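PDB 3E82: putative oxidoreductase from Klebsiella pneumoniae subsp. pneumoniae MGH 78578, which probably acts as an NAD-dependent oxidoreductase of the Gfo/Idh/MocA family. Local coordinates for residues D130-G135 against A253-Q258; G274-P279 against Q292-G297. All coordinates share one frame; numbering follows the deposited sequence.

How the contacts relate
The two contacts lie side by side, their centres about 7 Å apart, on the same side of the chain's centre. They come in series: contact 1 joins the first turn of helix 131-142 to the loop between strand 248-252 and helix 258-263, and contact 2 then pairs the two loops flanking the antiparallel strands 280-284 and 289-292. Strands 248-252, 280-284 and 289-292 are neighbours at one end of the mixed sheet of the C-terminal domain. D276 and D277 of contact 2 bind S131 and R254 of contact 1, so polar bonds join the helix that follows the last Rossmann strand to the loops at that end of the sheet.

Contact 1: residues D130-G135 against A253-Q258; sequences DSDYLG and ARADQQ
D256 OD1 takes two hydrogen bonds, one from each side of the contact. S131 N, an amide of the first turn of helix 131-142, donates to D256 OD1 over 3.0 Å and almost straight (170° at the hydrogen), on the anti side of the carboxylate. Q258 NE2 reaches D256 OD1 on the syn side at 2.9 Å, and both donors come from the same face of the carboxylate plane. CG of D256, anti to its backbone N (chi1 169°), is carried toward the start of the helix, whose N-terminal end would probably favour a negative charge. Q258 suits its place because its amide has two ends: NE2 holds D256, while OE1 accepts from Q299 N.

The carboxylates of D130 and D256 are stacked, their planes only 14° apart, with CG to CG 3.8 Å. Such like charges would repel, but the donors on D256 and the salt bridge from D130 to R127 probably offset this. D132 works in the reverse direction. Its OD2 accepts from D256 N at 2.8 Å, the donor lying well above the carboxylate plane, and this oxygen also approaches A255 CA to 3.3 Å. S131 OG lies 3.3 Å from D256 OD1 and receives a hydrogen bond from a water, which in turn accepts from Q257 N; the hydroxyl is also bonded to D276.

The remaining oxygen, D256 OD2, accepts from Q258 N at 2.7 Å. This closes an Asx turn at the entrance to helix 258-263, whose aspartate also binds the first turn of helix 131-142, while D132 answers at D256 N; the helix that follows the Rossmann strands is thereby joined to a loop of the C-terminal domain.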
ATOM      1  N   ASP B 130     -21.031   0.915  -8.333  1.00 20.21           N
ATOM      2  CA  ASP B 130     -20.778   1.997  -7.391  1.00 20.06           C
ATOM      3  C   ASP B 130     -20.194   3.209  -8.117  1.00 19.32           C
ATOM      4  O   ASP B 130     -19.417   3.063  -9.060  1.00 18.87           O
ATOM      5  CB  ASP B 130     -19.804   1.530  -6.307  1.00 18.11           C
ATOM      6  CG  ASP B 130     -20.467   0.642  -5.264  1.00 20.74           C
ATOM      7  OD1 ASP B 130     -21.622   0.226  -5.484  1.00 22.52           O
ATOM      8  OD2 ASP B 130     -19.833   0.362  -4.227  1.00 20.17           O
ATOM      9  N   SER B 131     -20.572   4.401  -7.663  1.00 19.03           N
ATOM     10  CA  SER B 131     -20.100   5.640  -8.266  1.00 20.33           C
ATOM     11  C   SER B 131     -18.568   5.699  -8.334  1.00 20.29           C
ATOM     12  O   SER B 131     -18.009   6.003  -9.388  1.00 21.12           O
ATOM     13  CB  SER B 131     -20.648   6.854  -7.494  1.00 18.16           C
ATOM     14  OG  SER B 131     -20.228   6.852  -6.139  1.00 18.39           O
ATOM     15  N   ASP B 132     -17.890   5.396  -7.227  1.00 19.64           N
ATOM     16  CA  ASP B 132     -16.426   5.434  -7.227  1.00 19.64           C
ATOM     17  C   ASP B 132     -15.816   4.449  -8.218  1.00 19.56           C
ATOM     18  O   ASP B 132     -14.944   4.819  -9.003  1.00 20.31           O
ATOM     19  CB  ASP B 132     -15.854   5.189  -5.819  1.00 20.82           C
ATOM     20  CG  ASP B 132     -16.560   4.068  -5.069  1.00 22.53           C
ATOM     21  OD1 ASP B 132     -17.113   3.146  -5.712  1.00 20.83           O
ATOM     22  OD2 ASP B 132     -16.540   4.110  -3.824  1.00 21.13           O
ATOM     23  N   TYR B 133     -16.271   3.200  -8.190  1.00 18.58           N
ATOM     24  CA  TYR B 133     -15.756   2.190  -9.105  1.00 18.51           C
ATOM     25  C   TYR B 133     -16.047   2.540 -10.566  1.00 19.20           C
ATOM     26  O   TYR B 133     -15.150   2.488 -11.408  1.00 19.17           O
ATOM     27  CB  TYR B 133     -16.358   0.825  -8.780  1.00 18.59           C
ATOM     28  CG  TYR B 133     -16.039  -0.252  -9.795  1.00 18.27           C
ATOM     29  CD1 TYR B 133     -14.746  -0.752  -9.933  1.00 16.86           C
ATOM     30  CD2 TYR B 133     -17.043  -0.788 -10.599  1.00 20.81           C
ATOM     31  CE1 TYR B 133     -14.462  -1.773 -10.845  1.00 20.40           C
ATOM     32  CE2 TYR B 133     -16.773  -1.807 -11.512  1.00 19.70           C
ATOM     33  CZ  TYR B 133     -15.486  -2.295 -11.627  1.00 20.02           C
ATOM     34  OH  TYR B 133     -15.229  -3.329 -12.497  1.00 20.60           O
ATOM     35  N   LEU B 134     -17.296   2.888 -10.872  1.00 19.75           N
ATOM     36  CA  LEU B 134     -17.653   3.246 -12.243  1.00 20.86           C
ATOM     37  C   LEU B 134     -16.803   4.415 -12.728  1.00 20.72           C
ATOM     38  O   LEU B 134     -16.362   4.430 -13.877  1.00 20.46           O
ATOM     39  CB  LEU B 134     -19.137   3.614 -12.347  1.00 22.30           C
ATOM     40  CG  LEU B 134     -20.112   2.437 -12.243  1.00 24.30           C
ATOM     41  CD1 LEU B 134     -21.552   2.953 -12.331  1.00 26.55           C
ATOM     42  CD2 LEU B 134     -19.826   1.441 -13.359  1.00 24.51           C
ATOM     43  N   GLY B 135     -16.583   5.389 -11.849  1.00 19.61           N
ATOM     44  CA  GLY B 135     -15.773   6.539 -12.207  1.00 20.61           C
ATOM     45  C   GLY B 135     -14.347   6.134 -12.548  1.00 20.16           C
ATOM     46  O   GLY B 135     -13.826   6.503 -13.596  1.00 19.62           O
ATOM     47  N   ALA B 253     -11.338  10.209  -3.705  1.00 20.49           N
ATOM     48  CA  ALA B 253     -11.244  10.335  -2.264  1.00 22.79           C
ATOM     49  C   ALA B 253     -12.296   9.582  -1.461  1.00 23.68           C
ATOM     50  O   ALA B 253     -11.966   8.722  -0.639  1.00 23.26           O
ATOM     51  CB  ALA B 253     -11.275  11.815  -1.888  1.00 22.67           C
ATOM     52  N   ARG B 254     -13.559   9.909  -1.718  1.00 24.01           N
ATOM     53  CA  ARG B 254     -14.692   9.350  -0.989  1.00 25.59           C
ATOM     54  C   ARG B 254     -15.347   8.111  -1.612  1.00 25.20           C
ATOM     55  O   ARG B 254     -15.278   7.892  -2.817  1.00 25.86           O
ATOM     56  CB  ARG B 254     -15.735  10.465  -0.802  1.00 28.33           C
ATOM     57  CG  ARG B 254     -16.863  10.153   0.175  1.00 35.53           C
ATOM     58  CD  ARG B 254     -17.862  11.311   0.257  1.00 39.30           C
ATOM     59  NE  ARG B 254     -18.370  11.658  -1.067  1.00 44.03           N
ATOM     60  CZ  ARG B 254     -19.163  12.692  -1.335  1.00 47.49           C
ATOM     61  NH1 ARG B 254     -19.559  13.508  -0.365  1.00 49.77           N
ATOM     62  NH2 ARG B 254     -19.553  12.916  -2.582  1.00 48.38           N
ATOM     63  N   ALA B 255     -15.994   7.306  -0.776  1.00 25.19           N
ATOM     64  CA  ALA B 255     -16.659   6.094  -1.240  1.00 25.51           C
ATOM     65  C   ALA B 255     -18.094   6.349  -1.684  1.00 24.75           C
ATOM     66  O   ALA B 255     -18.697   7.363  -1.332  1.00 25.70           O
ATOM     67  CB  ALA B 255     -16.648   5.041  -0.139  1.00 24.85           C
ATOM     68  N   ASP B 256     -18.624   5.419  -2.472  1.00 22.79           N
ATOM     69  CA  ASP B 256     -19.998   5.477  -2.956  1.00 23.13           C
ATOM     70  C   ASP B 256     -20.909   5.619  -1.725  1.00 21.05           C
ATOM     71  O   ASP B 256     -20.590   5.096  -0.659  1.00 21.49           O
ATOM     72  CB  ASP B 256     -20.305   4.178  -3.718  1.00 21.27           C
ATOM     73  CG  ASP B 256     -21.772   4.017  -4.037  1.00 20.98           C
ATOM     74  OD1 ASP B 256     -22.196   4.367  -5.163  1.00 23.54           O
ATOM     75  OD2 ASP B 256     -22.503   3.544  -3.148  1.00 20.39           O
ATOM     76  N   GLN B 257     -22.034   6.318  -1.867  1.00 23.07           N
ATOM     77  CA  GLN B 257     -22.946   6.531  -0.736  1.00 24.61           C
ATOM     78  C   GLN B 257     -24.258   5.738  -0.755  1.00 24.82           C
ATOM     79  O   GLN B 257     -25.147   6.007   0.057  1.00 23.28           O
ATOM     80  CB  GLN B 257     -23.306   8.022  -0.605  1.00 27.98           C
ATOM     81  CG  GLN B 257     -24.150   8.558  -1.770  1.00 33.17           C
ATOM     82  CD  GLN B 257     -24.975   9.803  -1.421  1.00 36.56           C
ATOM     83  OE1 GLN B 257     -25.413  10.533  -2.315  1.00 37.04           O
ATOM     84  NE2 GLN B 257     -25.199  10.038  -0.127  1.00 35.98           N
ATOM     85  N   GLN B 258     -24.396   4.776  -1.660  1.00 23.27           N
ATOM     86  CA  GLN B 258     -25.641   4.013  -1.718  1.00 25.23           C
ATOM     87  C   GLN B 258     -25.954   3.311  -0.408  1.00 25.51           C
ATOM     88  O   GLN B 258     -27.097   3.334   0.050  1.00 24.17           O
ATOM     89  CB  GLN B 258     -25.604   2.976  -2.842  1.00 24.17           C
ATOM     90  CG  GLN B 258     -25.564   3.574  -4.221  1.00 24.59           C
ATOM     91  CD  GLN B 258     -25.442   2.519  -5.288  1.00 24.86           C
ATOM     92  OE1 GLN B 258     -26.350   1.703  -5.484  1.00 24.58           O
ATOM     93  NE2 GLN B 258     -24.313   2.512  -5.979  1.00 21.82           N
TER
HETATM   94  O   HOH W   1     -22.524   7.307  -4.415  1.00 30.06           O

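Contact 2: residues G274-P279 against Q292-G297; sequences GQDDDP and QATPQG
The carboxylate of D276 carries the methyl group of T294 over one face, T294 CG2 standing 3.9 Å from D276 OD2, while its oxygens turn to polar partners. OD1 accepts from D278 N on the anti side and also meets R254; OD2 binds S131 and K252. An aspartate suits this place because it can serve so many donors at once and still offer a flat face to a methyl. The second flat group is the peptide of G274. Q296 CG lies over one of its faces, 3.4 Å from G274 O, and is put there by a chain that leaves anti to the backbone N (chi1 -173°). The same methylene, Q296 CG, also lies over a face of the Q275 amide, nearest its oxygen, Q275 OE1, at 3.6 Å.

Backbone and hydroxyl bonds tie the two loops together. G297 N donates to G274 O over 2.8 Å, nearly straight at 175°. In return the bare CA of G274 can come within 3.1 Å of G297 O in a CA-H...O contact; a CB here would collide with G297 O, and the positive phi also favours glycine. At the other end T294 OG1 donates to D278 O at 2.7 Å, which suits a threonine: the hydroxyl takes the bond and the methyl covers D276. Between these bonds a water donates to T294 O and accepts weakly from D276 N. P279 CB packs against Q292 O at 3.6 Å.

The loops run in nearly opposite directions, 165° apart, as expected of the arms beside the antiparallel strands 280-284 and 289-292. They carry the pairing of this beta-hairpin past its strands, through separate bonds and a water, with the Asx turn of D276 and D278 N shaping one arm.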
ATOM      1  N   GLY B 274     -27.638   7.164  -5.402  1.00 28.38           N
ATOM      2  CA  GLY B 274     -26.359   6.958  -6.066  1.00 28.61           C
ATOM      3  C   GLY B 274     -25.583   8.173  -6.553  1.00 29.56           C
ATOM      4  O   GLY B 274     -24.554   8.023  -7.221  1.00 27.49           O
ATOM      5  N   GLN B 275     -26.053   9.375  -6.238  1.00 29.56           N
ATOM      6  CA  GLN B 275     -25.348  10.573  -6.672  1.00 30.23           C
ATOM      7  C   GLN B 275     -24.041  10.685  -5.911  1.00 28.25           C
ATOM      8  O   GLN B 275     -23.967  10.330  -4.735  1.00 27.43           O
ATOM      9  CB  GLN B 275     -26.206  11.820  -6.441  1.00 32.21           C
ATOM     10  CG  GLN B 275     -27.363  11.928  -7.425  1.00 36.43           C
ATOM     11  CD  GLN B 275     -26.881  12.057  -8.859  1.00 38.13           C
ATOM     12  OE1 GLN B 275     -27.517  11.561  -9.789  1.00 39.67           O
ATOM     13  NE2 GLN B 275     -25.757  12.733  -9.044  1.00 40.40           N
ATOM     14  N   ASP B 276     -23.010  11.175  -6.588  1.00 28.44           N
ATOM     15  CA  ASP B 276     -21.701  11.322  -5.971  1.00 27.99           C
ATOM     16  C   ASP B 276     -21.065  12.636  -6.420  1.00 29.26           C
ATOM     17  O   ASP B 276     -20.524  12.729  -7.523  1.00 28.14           O
ATOM     18  CB  ASP B 276     -20.810  10.149  -6.378  1.00 26.23           C
ATOM     19  CG  ASP B 276     -19.573  10.031  -5.514  1.00 26.57           C
ATOM     20  OD1 ASP B 276     -19.209  11.027  -4.849  1.00 25.40           O
ATOM     21  OD2 ASP B 276     -18.962   8.942  -5.512  1.00 23.32           O
ATOM     22  N   ASP B 277     -21.121  13.646  -5.558  1.00 30.85           N
ATOM     23  CA  ASP B 277     -20.553  14.944  -5.891  1.00 33.08           C
ATOM     24  C   ASP B 277     -19.078  15.086  -5.489  1.00 33.51           C
ATOM     25  O   ASP B 277     -18.555  16.195  -5.382  1.00 34.35           O
ATOM     26  CB  ASP B 277     -21.401  16.059  -5.269  1.00 35.06           C
ATOM     27  CG  ASP B 277     -21.380  16.037  -3.760  1.00 38.06           C
ATOM     28  OD1 ASP B 277     -20.920  15.027  -3.185  1.00 40.59           O
ATOM     29  OD2 ASP B 277     -21.832  17.029  -3.146  1.00 41.83           O
ATOM     30  N   ASP B 278     -18.419  13.953  -5.254  1.00 32.24           N
ATOM     31  CA  ASP B 278     -16.997  13.939  -4.924  1.00 30.85           C
ATOM     32  C   ASP B 278     -16.385  13.557  -6.260  1.00 29.17           C
ATOM     33  O   ASP B 278     -16.505  12.421  -6.710  1.00 28.56           O
ATOM     34  CB  ASP B 278     -16.673  12.877  -3.870  1.00 31.48           C
ATOM     35  CG  ASP B 278     -15.178  12.774  -3.586  1.00 32.27           C
ATOM     36  OD1 ASP B 278     -14.587  13.780  -3.140  1.00 33.54           O
ATOM     37  OD2 ASP B 278     -14.591  11.692  -3.809  1.00 32.54           O
ATOM     38  N   PRO B 279     -15.717  14.510  -6.915  1.00 28.47           N
ATOM     39  CA  PRO B 279     -15.120  14.227  -8.214  1.00 27.56           C
ATOM     40  C   PRO B 279     -13.861  13.389  -8.234  1.00 27.29           C
ATOM     41  O   PRO B 279     -13.191  13.196  -7.220  1.00 25.83           O
ATOM     42  CB  PRO B 279     -14.870  15.618  -8.768  1.00 27.75           C
ATOM     43  CG  PRO B 279     -14.414  16.341  -7.550  1.00 27.87           C
ATOM     44  CD  PRO B 279     -15.403  15.884  -6.486  1.00 27.99           C
ATOM     45  N   GLN B 292     -13.055  15.513 -12.558  1.00 34.24           N
ATOM     46  CA  GLN B 292     -13.929  14.922 -13.561  1.00 33.25           C
ATOM     47  C   GLN B 292     -15.138  14.398 -12.809  1.00 33.27           C
ATOM     48  O   GLN B 292     -14.996  13.656 -11.830  1.00 32.41           O
ATOM     49  CB  GLN B 292     -13.246  13.778 -14.304  1.00 32.77           C
ATOM     50  CG  GLN B 292     -14.150  13.162 -15.365  1.00 33.85           C
ATOM     51  CD  GLN B 292     -13.432  12.188 -16.270  1.00 34.79           C
ATOM     52  OE1 GLN B 292     -12.385  12.505 -16.836  1.00 34.89           O
ATOM     53  NE2 GLN B 292     -14.001  10.995 -16.429  1.00 35.20           N
ATOM     54  N   ALA B 293     -16.324  14.807 -13.247  1.00 32.97           N
ATOM     55  CA  ALA B 293     -17.559  14.385 -12.596  1.00 32.78           C
ATOM     56  C   ALA B 293     -17.621  12.869 -12.468  1.00 31.63           C
ATOM     57  O   ALA B 293     -17.307  12.142 -13.408  1.00 31.16           O
ATOM     58  CB  ALA B 293     -18.777  14.900 -13.370  1.00 32.34           C
ATOM     59  N   THR B 294     -18.004  12.404 -11.283  1.00 31.43           N
ATOM     60  CA  THR B 294     -18.135  10.977 -11.024  1.00 30.05           C
ATOM     61  C   THR B 294     -19.531  10.523 -11.445  1.00 28.84           C
ATOM     62  O   THR B 294     -20.529  11.154 -11.098  1.00 28.49           O
ATOM     63  CB  THR B 294     -17.945  10.657  -9.526  1.00 31.60           C
ATOM     64  OG1 THR B 294     -16.677  11.159  -9.084  1.00 31.10           O
ATOM     65  CG2 THR B 294     -17.994   9.147  -9.289  1.00 29.73           C
ATOM     66  N   PRO B 295     -19.614   9.428 -12.212  1.00 27.08           N
ATOM     67  CA  PRO B 295     -20.909   8.915 -12.665  1.00 26.34           C
ATOM     68  C   PRO B 295     -21.773   8.432 -11.503  1.00 25.51           C
ATOM     69  O   PRO B 295     -21.260   8.015 -10.456  1.00 24.70           O
ATOM     70  CB  PRO B 295     -20.519   7.794 -13.626  1.00 27.35           C
ATOM     71  CG  PRO B 295     -19.206   7.318 -13.071  1.00 27.87           C
ATOM     72  CD  PRO B 295     -18.507   8.599 -12.720  1.00 27.18           C
ATOM     73  N   GLN B 296     -23.084   8.516 -11.687  1.00 24.16           N
ATOM     74  CA  GLN B 296     -24.023   8.090 -10.661  1.00 25.37           C
ATOM     75  C   GLN B 296     -23.876   6.591 -10.479  1.00 23.82           C
ATOM     76  O   GLN B 296     -23.619   5.868 -11.442  1.00 25.12           O
ATOM     77  CB  GLN B 296     -25.465   8.400 -11.084  1.00 27.96           C
ATOM     78  CG  GLN B 296     -26.507   8.127  -9.990  1.00 32.30           C
ATOM     79  CD  GLN B 296     -27.770   7.431 -10.514  1.00 37.30           C
ATOM     80  OE1 GLN B 296     -28.237   7.712 -11.616  1.00 38.70           O
ATOM     81  NE2 GLN B 296     -28.330   6.532  -9.710  1.00 36.49           N
ATOM     82  N   GLY B 297     -24.024   6.128  -9.246  1.00 22.37           N
ATOM     83  CA  GLY B 297     -23.935   4.701  -8.991  1.00 23.18           C
ATOM     84  C   GLY B 297     -25.334   4.136  -8.811  1.00 22.62           C
ATOM     85  O   GLY B 297     -26.242   4.866  -8.415  1.00 23.89           O
TER
HETATM   86  O   HOH W   2     -22.921  11.078  -9.900  1.00 31.48           O
HETATM   87  O   HOH W   3     -18.773  14.101  -8.536  1.00 33.30           O